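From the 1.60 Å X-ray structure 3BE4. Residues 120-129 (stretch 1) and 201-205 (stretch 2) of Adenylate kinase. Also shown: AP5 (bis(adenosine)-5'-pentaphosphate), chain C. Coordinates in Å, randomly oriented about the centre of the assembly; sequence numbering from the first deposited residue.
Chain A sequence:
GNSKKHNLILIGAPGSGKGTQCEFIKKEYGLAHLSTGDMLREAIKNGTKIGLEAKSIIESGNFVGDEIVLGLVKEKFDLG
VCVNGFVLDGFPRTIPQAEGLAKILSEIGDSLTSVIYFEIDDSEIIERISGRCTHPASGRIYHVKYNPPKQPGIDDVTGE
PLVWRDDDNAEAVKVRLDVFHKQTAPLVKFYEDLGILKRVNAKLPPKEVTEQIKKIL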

# COMPACT_ATOMS: atom_id res chain seq x y z
N ILE A 120 -1.78 11.82 7.87
CA ILE A 120 -3.16 11.58 8.46
C ILE A 120 -2.91 11.15 9.86
O ILE A 120 -1.93 10.46 10.13
N ASP A 121 -3.82 11.54 10.77
CA ASP A 121 -3.57 11.19 12.18
C ASP A 121 -4.22 9.88 12.64
O ASP A 121 -5.08 9.35 11.97
N ASP A 122 -3.78 9.33 13.76
CA ASP A 122 -4.24 7.99 14.15
C ASP A 122 -5.72 7.91 14.46
O ASP A 122 -6.35 6.88 14.18
N SER A 123 -6.31 9.00 15.00
CA SER A 123 -7.77 8.91 15.30
C SER A 123 -8.57 8.79 14.00
O SER A 123 -9.50 8.00 13.98
N GLU A 124 -8.18 9.51 12.98
CA GLU A 124 -8.97 9.36 11.73
C GLU A 124 -8.68 8.00 11.17
O GLU A 124 -9.57 7.39 10.56
N ILE A 125 -7.46 7.48 11.30
CA ILE A 125 -7.23 6.07 10.73
C ILE A 125 -8.19 5.08 11.39
O ILE A 125 -8.58 4.17 10.78
N ILE A 126 -8.47 5.18 12.68
CA ILE A 126 -9.35 4.25 13.33
C ILE A 126 -10.74 4.34 12.70
O ILE A 126 -11.24 3.25 12.47
N GLU A 127 -11.16 5.52 12.22
CA GLU A 127 -12.49 5.68 11.65
C GLU A 127 -12.33 5.12 10.21
O GLU A 127 -13.33 4.50 9.66
N ARG A 128 -11.20 5.32 9.57
CA ARG A 128 -11.10 4.74 8.17
C ARG A 128 -11.19 3.21 8.20
O ARG A 128 -11.93 2.58 7.41
N ILE A 129 -10.52 2.56 9.15
CA ILE A 129 -10.45 1.06 9.19
C ILE A 129 -11.83 0.55 9.64
O ILE A 129 -12.32 -0.44 9.13
N ASN A 201 -2.29 15.62 1.82
CA ASN A 201 -3.20 15.64 3.01
C ASN A 201 -4.19 14.52 2.87
O ASN A 201 -5.14 14.59 2.12
N ALA A 202 -3.91 13.41 3.48
CA ALA A 202 -4.76 12.22 3.31
C ALA A 202 -6.08 12.32 4.11
O ALA A 202 -6.93 11.44 4.02
N LYS A 203 -6.23 13.37 4.95
CA LYS A 203 -7.46 13.55 5.70
C LYS A 203 -8.61 14.01 4.80
O LYS A 203 -9.80 13.90 5.20
N LEU A 204 -8.33 14.55 3.62
CA LEU A 204 -9.38 15.05 2.80
C LEU A 204 -10.22 13.96 2.11
O LEU A 204 -9.86 12.80 2.04
N PRO A 205 -11.36 14.33 1.53
CA PRO A 205 -12.11 13.32 0.77
C PRO A 205 -11.31 12.65 -0.36
O PRO A 205 -10.37 13.28 -0.89

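A single lysine and a single arginine, offered from opposite stretches, carry the polar contact between this helix start and the turn beside it, and both converge on Glu124. Lys203 NZ lies 2.6 Å from Asp121 OD1 and 2.7 Å from Glu124 OE1, donating to each in a salt bridge. Its CA-to-CB bond points sideways, but its end comes nearer: chi1 is m and chi2 t, and chi3 and chi4, both p, bring the ammonium to the two carboxylates. Lys203 gives up 94 Å² to the other stretch, the largest share of any residue here, out of 285 Å² buried in all.

Asp121 (chi1 p) has a second task. It is the N-cap of the helix that begins at Asp122, and its OD2 accepts from Glu124 N at 3.0 Å, while OD1 holds the lysine. Glu124 points toward the turn with chi1 and chi2 both t and divides its carboxylate similarly: OE1 meets Lys203, and OE2 accepts from Arg128 NH2 at 3.0 Å, a salt bridge one helical turn along, and from Arg128 NE at 3.3 Å.

Arg128 also points toward the turn (chi1 m, chi2 m, chi3 t, chi4 84°), and its guanidinium reads the backbone. Arg128 NH2 donates to Ala202 O at 3.0 Å; Arg128 NH1 adds a weak bond to Ala202 O at 3.4 Å. Lys203 O also lies near the guanidinium plane, 3.3 Å from Arg128 NH2, but at a poor angle for a hydrogen bond. One face of the group is covered by an adenine of AP5, with Arg128 NH1 3.3 Å from AP5 C6B. That same base donates from AP5 N6B to Leu204 O at 2.8 Å, so the ligand touches both stretches.

Two waters add polar links between the stretches. Water 1 donates to Glu124 OE2 (2.9 Å) and Lys203 O (3.1 Å); water 2 accepts from Arg128 NH1 (3.2 Å) and donates to Ala202 O (2.9 Å).

The apolar part is small. Ile120, chi1 and chi2 both t, points toward Ala202, whose own CB points back; Ile120 CB and Ala202 CB are 4.0 Å apart, where the CA atoms of the two stretches are nearest. Ile120 CG1 also packs 3.9 Å from Lys203 CG, against the aliphatic part of the lysine. The type I turn from Asn201 to Leu204 presents these groups, and within it Lys203 N donates to Asn201 OD1 at 3.0 Å. Leu204 and Pro205 direct their side chains away.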

# COMPACT_ATOMS: atom_id res chain seq x y z
CB ILE A 120 -3.97 10.54 7.65
CG1 ILE A 120 -5.33 10.27 8.33
CG2 ILE A 120 -3.19 9.30 7.50
CD1 ILE A 120 -6.32 9.49 7.40
CB ASP A 121 -4.23 12.27 13.01
CG ASP A 121 -5.73 12.45 12.65
OD1 ASP A 121 -6.06 12.86 11.44
OD2 ASP A 121 -6.67 12.11 13.47
CB ASP A 122 -3.53 7.50 15.46
CG ASP A 122 -2.05 7.33 15.31
OD1 ASP A 122 -1.53 7.43 14.18
OD2 ASP A 122 -1.40 6.99 16.35
CB SER A 123 -8.27 10.19 16.02
OG SER A 123 -7.69 10.16 17.33
CB GLU A 124 -8.61 10.43 10.70
CG GLU A 124 -9.66 10.35 9.59
CD GLU A 124 -9.98 11.57 8.84
OE1 GLU A 124 -9.43 12.63 9.02
OE2 GLU A 124 -10.84 11.35 7.95
CB ILE A 125 -5.72 5.60 11.10
CG1 ILE A 125 -4.79 6.52 10.24
CG2 ILE A 125 -5.51 4.13 11.04
CD1 ILE A 125 -5.00 6.08 8.68
CB ILE A 126 -9.50 4.61 14.81
CG1 ILE A 126 -8.12 4.48 15.52
CG2 ILE A 126 -10.61 3.87 15.48
CD1 ILE A 126 -7.52 3.38 15.41
CB GLU A 127 -12.70 7.20 11.55
CG GLU A 127 -13.98 7.50 10.74
CD GLU A 127 -15.29 7.00 11.32
OE1 GLU A 127 -15.26 6.56 12.54
OE2 GLU A 127 -16.30 7.34 10.60
CB ARG A 128 -9.75 5.07 7.49
CG ARG A 128 -9.44 6.58 7.38
CD ARG A 128 -10.46 7.17 6.36
NE ARG A 128 -10.33 8.63 6.19
CZ ARG A 128 -9.43 9.25 5.36
NH1 ARG A 128 -8.60 8.58 4.58
NH2 ARG A 128 -9.50 10.62 5.32
CB ILE A 129 -9.26 0.65 10.17
CG1 ILE A 129 -7.95 0.92 9.49
CG2 ILE A 129 -9.55 -0.81 10.41
CD1 ILE A 129 -6.74 0.65 10.40
CB ASN A 201 -3.94 16.98 3.09
CG ASN A 201 -4.82 17.02 4.30
OD1 ASN A 201 -4.88 16.05 5.12
ND2 ASN A 201 -5.44 18.18 4.48
CB ALA A 202 -3.98 10.92 3.63
CB LYS A 203 -7.23 14.55 6.85
CG LYS A 203 -6.39 13.99 7.95
CD LYS A 203 -6.15 15.13 9.05
CE LYS A 203 -7.42 15.53 9.82
NZ LYS A 203 -8.08 14.34 10.61
CB LEU A 204 -8.68 15.82 1.62
CG LEU A 204 -7.90 17.06 2.07
CD1 LEU A 204 -7.03 17.65 1.07
CD2 LEU A 204 -8.89 18.08 2.61
CB PRO A 205 -13.32 14.10 0.20
CG PRO A 205 -13.42 15.30 1.19
CD PRO A 205 -12.03 15.66 1.60
PA AP5 C . -1.58 -4.00 4.22
O1A AP5 C . -2.64 -4.81 3.46
O2A AP5 C . -0.74 -3.06 3.49
O3A AP5 C . -2.28 -3.26 5.45
PB AP5 C . -1.91 -1.91 6.21
O1B AP5 C . -0.48 -1.64 6.13
O2B AP5 C . -2.62 -1.97 7.56
O3B AP5 C . -2.71 -0.82 5.21
PG AP5 C . -4.16 -0.89 4.63
O1G AP5 C . -5.09 -1.19 5.75
O2G AP5 C . -4.10 -1.77 3.45
O3G AP5 C . -4.25 0.65 4.25
PD AP5 C . -4.38 1.47 2.85
O1D AP5 C . -4.27 0.52 1.74
O2D AP5 C . -3.46 2.62 2.99
O3D AP5 C . -5.85 2.09 2.97
PE AP5 C . -7.14 1.72 2.12
O1E AP5 C . -7.40 0.31 2.27
O2E AP5 C . -7.07 2.29 0.72
O5F AP5 C . -0.55 -4.94 5.00
C5F AP5 C . -1.20 -6.04 5.65
C4F AP5 C . -0.11 -6.52 6.70
O4F AP5 C . 0.80 -7.33 6.00
C3F AP5 C . 0.70 -5.51 7.41
O3F AP5 C . 0.03 -4.98 8.54
C2F AP5 C . 1.87 -6.44 7.81
O2F AP5 C . 1.43 -7.42 8.83
C1F AP5 C . 2.13 -7.22 6.54
N9A AP5 C . 3.01 -6.48 5.67
C8A AP5 C . 2.58 -5.90 4.44
N7A AP5 C . 3.59 -5.30 3.84
C5A AP5 C . 4.73 -5.52 4.65
C6A AP5 C . 6.05 -5.17 4.47
N6A AP5 C . 6.59 -4.37 3.54
N1A AP5 C . 6.90 -5.59 5.52
C2A AP5 C . 6.41 -6.35 6.48
N3A AP5 C . 5.13 -6.72 6.69
C4A AP5 C . 4.26 -6.33 5.65
O5J AP5 C . -8.21 2.62 2.84
C5J AP5 C . -8.70 2.25 4.22
C4J AP5 C . -10.17 2.72 4.25
O4J AP5 C . -10.36 4.14 4.10
C3J AP5 C . -11.03 1.96 3.24
O3J AP5 C . -12.30 1.70 3.82
C2J AP5 C . -11.18 3.07 2.25
O2J AP5 C . -12.40 2.94 1.52
C1J AP5 C . -11.33 4.35 2.94
N9B AP5 C . -10.84 5.56 2.35
C8B AP5 C . -9.76 5.69 1.47
N7B AP5 C . -9.59 7.00 1.21
C5B AP5 C . -10.54 7.71 1.90
C6B AP5 C . -10.74 9.10 2.16
N6B AP5 C . -9.97 10.00 1.54
N1B AP5 C . -11.78 9.46 2.97
C2B AP5 C . -12.51 8.49 3.65
N3B AP5 C . -12.30 7.14 3.52
C4B AP5 C . -11.25 6.74 2.72
O HOH W 1 -11.87 14.05 7.53
O HOH W 2 -6.60 9.28 2.13